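Local atomic coordinates of Poly(3-hydroxyalkanoate) polymerase subunit PhaC (PDB entry 5HZ2), a protein that polymerises (R)-3-hydroxybutyryl-CoA into the storage polyester polyhydroxybutyrate, releasing coenzyme A, with its alpha/beta-hydrolase-fold C-terminal domain present here. Residues P44-Y49 and F117-T122. Numbering follows the deposited sequence.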
loop_
_atom_site.group_PDB
_atom_site.type_symbol
_atom_site.label_atom_id
_atom_site.label_comp_id
_atom_site.label_asym_id
_atom_site.label_seq_id
_atom_site.Cartn_x
_atom_site.Cartn_y
_atom_site.Cartn_z
ATOM N N PRO A 44 -26.453 -1.982 -12.679
ATOM C CA PRO A 44 -26.543 -1.099 -11.513
ATOM C C PRO A 44 -27.622 -0.023 -11.672
ATOM O O PRO A 44 -28.040 0.242 -12.779
ATOM C CB PRO A 44 -25.175 -0.402 -11.501
ATOM C CG PRO A 44 -24.806 -0.300 -12.923
ATOM C CD PRO A 44 -25.138 -1.667 -13.401
ATOM N N CYS A 45 -28.076 0.554 -10.566
ATOM C CA CYS A 45 -29.031 1.654 -10.597
ATOM C C CYS A 45 -28.303 2.993 -10.341
ATOM O O CYS A 45 -28.925 4.037 -10.246
ATOM C CB CYS A 45 -30.205 1.446 -9.653
ATOM S SG CYS A 45 -29.758 1.002 -7.979
ATOM N N ILE A 46 -26.990 2.894 -10.244
ATOM C CA ILE A 46 -26.122 4.031 -10.086
ATOM C C ILE A 46 -25.621 4.139 -11.515
ATOM O O ILE A 46 -24.906 3.297 -11.989
ATOM C CB ILE A 46 -25.011 3.724 -9.087
ATOM C CG1 ILE A 46 -25.619 3.567 -7.687
ATOM C CG2 ILE A 46 -23.954 4.799 -9.128
ATOM C CD1 ILE A 46 -24.715 2.934 -6.662
ATOM N N ASN A 47 -26.052 5.179 -12.199
ATOM C CA ASN A 47 -25.792 5.370 -13.609
ATOM C C ASN A 47 -26.800 4.407 -14.267
ATOM O O ASN A 47 -27.487 3.694 -13.577
ATOM C CB ASN A 47 -24.369 5.067 -14.035
ATOM C CG ASN A 47 -23.445 6.254 -13.876
ATOM O OD1 ASN A 47 -22.316 6.095 -13.493
ATOM N ND2 ASN A 47 -23.932 7.435 -14.178
ATOM N N LYS A 48 -26.846 4.386 -15.585
ATOM C CA LYS A 48 -27.806 3.587 -16.322
ATOM C C LYS A 48 -27.319 2.259 -16.891
ATOM O O LYS A 48 -26.148 2.024 -16.990
ATOM C CB LYS A 48 -28.495 4.452 -17.365
ATOM C CG LYS A 48 -29.273 5.587 -16.731
ATOM C CD LYS A 48 -29.607 6.678 -17.710
ATOM C CE LYS A 48 -30.455 7.756 -17.076
ATOM N NZ LYS A 48 -30.904 8.728 -18.093
ATOM N N TYR A 49 -28.255 1.391 -17.243
ATOM C CA TYR A 49 -27.916 0.063 -17.719
ATOM C C TYR A 49 -27.030 -0.070 -18.946
ATOM O O TYR A 49 -26.328 -1.046 -19.088
ATOM C CB TYR A 49 -29.200 -0.741 -17.972
ATOM C CG TYR A 49 -29.793 -0.548 -19.363
ATOM C CD1 TYR A 49 -29.249 -1.184 -20.459
ATOM C CD2 TYR A 49 -30.855 0.293 -19.572
ATOM C CE1 TYR A 49 -29.775 -1.007 -21.716
ATOM C CE2 TYR A 49 -31.380 0.476 -20.823
ATOM C CZ TYR A 49 -30.838 -0.176 -21.893
ATOM O OH TYR A 49 -31.366 0.020 -23.129
ATOM N N PHE A 117 -24.316 -6.803 -12.337
ATOM C CA PHE A 117 -23.147 -5.973 -12.586
ATOM C C PHE A 117 -23.053 -4.855 -11.546
ATOM O O PHE A 117 -23.986 -4.114 -11.376
ATOM C CB PHE A 117 -23.208 -5.382 -13.990
ATOM C CG PHE A 117 -22.054 -4.486 -14.316
ATOM C CD1 PHE A 117 -20.763 -4.904 -14.108
ATOM C CD2 PHE A 117 -22.264 -3.231 -14.804
ATOM C CE1 PHE A 117 -19.698 -4.089 -14.394
ATOM C CE2 PHE A 117 -21.206 -2.408 -15.095
ATOM C CZ PHE A 117 -19.920 -2.837 -14.893
ATOM N N CYS A 118 -21.923 -4.735 -10.866
ATOM C CA CYS A 118 -21.757 -3.696 -9.862
ATOM C C CYS A 118 -22.838 -3.793 -8.796
ATOM O O CYS A 118 -23.089 -4.866 -8.313
ATOM C CB CYS A 118 -21.732 -2.329 -10.507
ATOM S SG CYS A 118 -20.180 -2.050 -11.337
ATOM N N VAL A 119 -23.496 -2.689 -8.471
ATOM C CA VAL A 119 -24.540 -2.755 -7.456
ATOM C C VAL A 119 -25.622 -3.731 -7.911
ATOM O O VAL A 119 -26.253 -4.352 -7.076
ATOM C CB VAL A 119 -25.062 -1.408 -6.958
ATOM C CG1 VAL A 119 -26.026 -0.812 -7.942
ATOM C CG2 VAL A 119 -25.730 -1.614 -5.620
ATOM N N GLY A 120 -25.838 -3.865 -9.218
ATOM C CA GLY A 120 -26.776 -4.929 -9.682
ATOM C C GLY A 120 -26.510 -6.291 -9.129
ATOM O O GLY A 120 -27.433 -7.124 -8.914
ATOM N N GLY A 121 -25.228 -6.634 -9.021
ATOM C CA GLY A 121 -24.805 -7.916 -8.437
ATOM C C GLY A 121 -25.165 -8.017 -6.989
ATOM O O GLY A 121 -25.651 -9.085 -6.529
ATOM N N THR A 122 -24.962 -6.927 -6.232
ATOM C CA THR A 122 -25.334 -6.936 -4.832
ATOM C C THR A 122 -26.859 -7.079 -4.686
ATOM O O THR A 122 -27.356 -7.795 -3.805
ATOM C CB THR A 122 -24.859 -5.645 -4.129
ATOM O OG1 THR A 122 -23.470 -5.378 -4.536
ATOM C CG2 THR A 122 -24.933 -5.789 -2.623
#
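The carbonyl oxygen of Phe117 receives a weak hydrogen bond from Gly120 N (2.9 Å) and lies against the ring of Pro44, whose CD approaches Phe117 O to 3.4 Å. The same CD meets the Phe117 ring obliquely, 3.6 Å from CD2, while Pro44 CB rests near CB of Cys118. No hydrogen bond joins 44-49 to 117-122; the contact is apolar packing. Its other half is one methyl of Val119: CG1, held between backbone N and carbonyl carbon (chi1 79°), lies 3.6 Å from Pro44 CA and equally close to Cys45 N, a buried amide with no hydrogen-bonding partner. Cys45 SG and Ile46 CD1 reach that methyl more loosely, the isoleucine chain crossing the valine at about a right angle. Cys118, the predicted active-site cysteine, takes a strained backbone conformation (phi 57°, psi -131°) at the N-cap, its SG standing 3.6 Å above one face of the Phe117 ring, toward the rim. Cys118 and Gly120 here are consistent with the nucleophile elbow of alpha/beta hydrolases; Gly120 brings its backbone close to the proline, CA to Pro44 CA 4.3 Å. His307 touches Cys118 from a loop. The elbow links strand 112-117 to helix 119-133, and the Pro44 loop leaves the adjacent parallel strand 39-42; helix 233-245 packs Trp235 against both Cys45 and Val119.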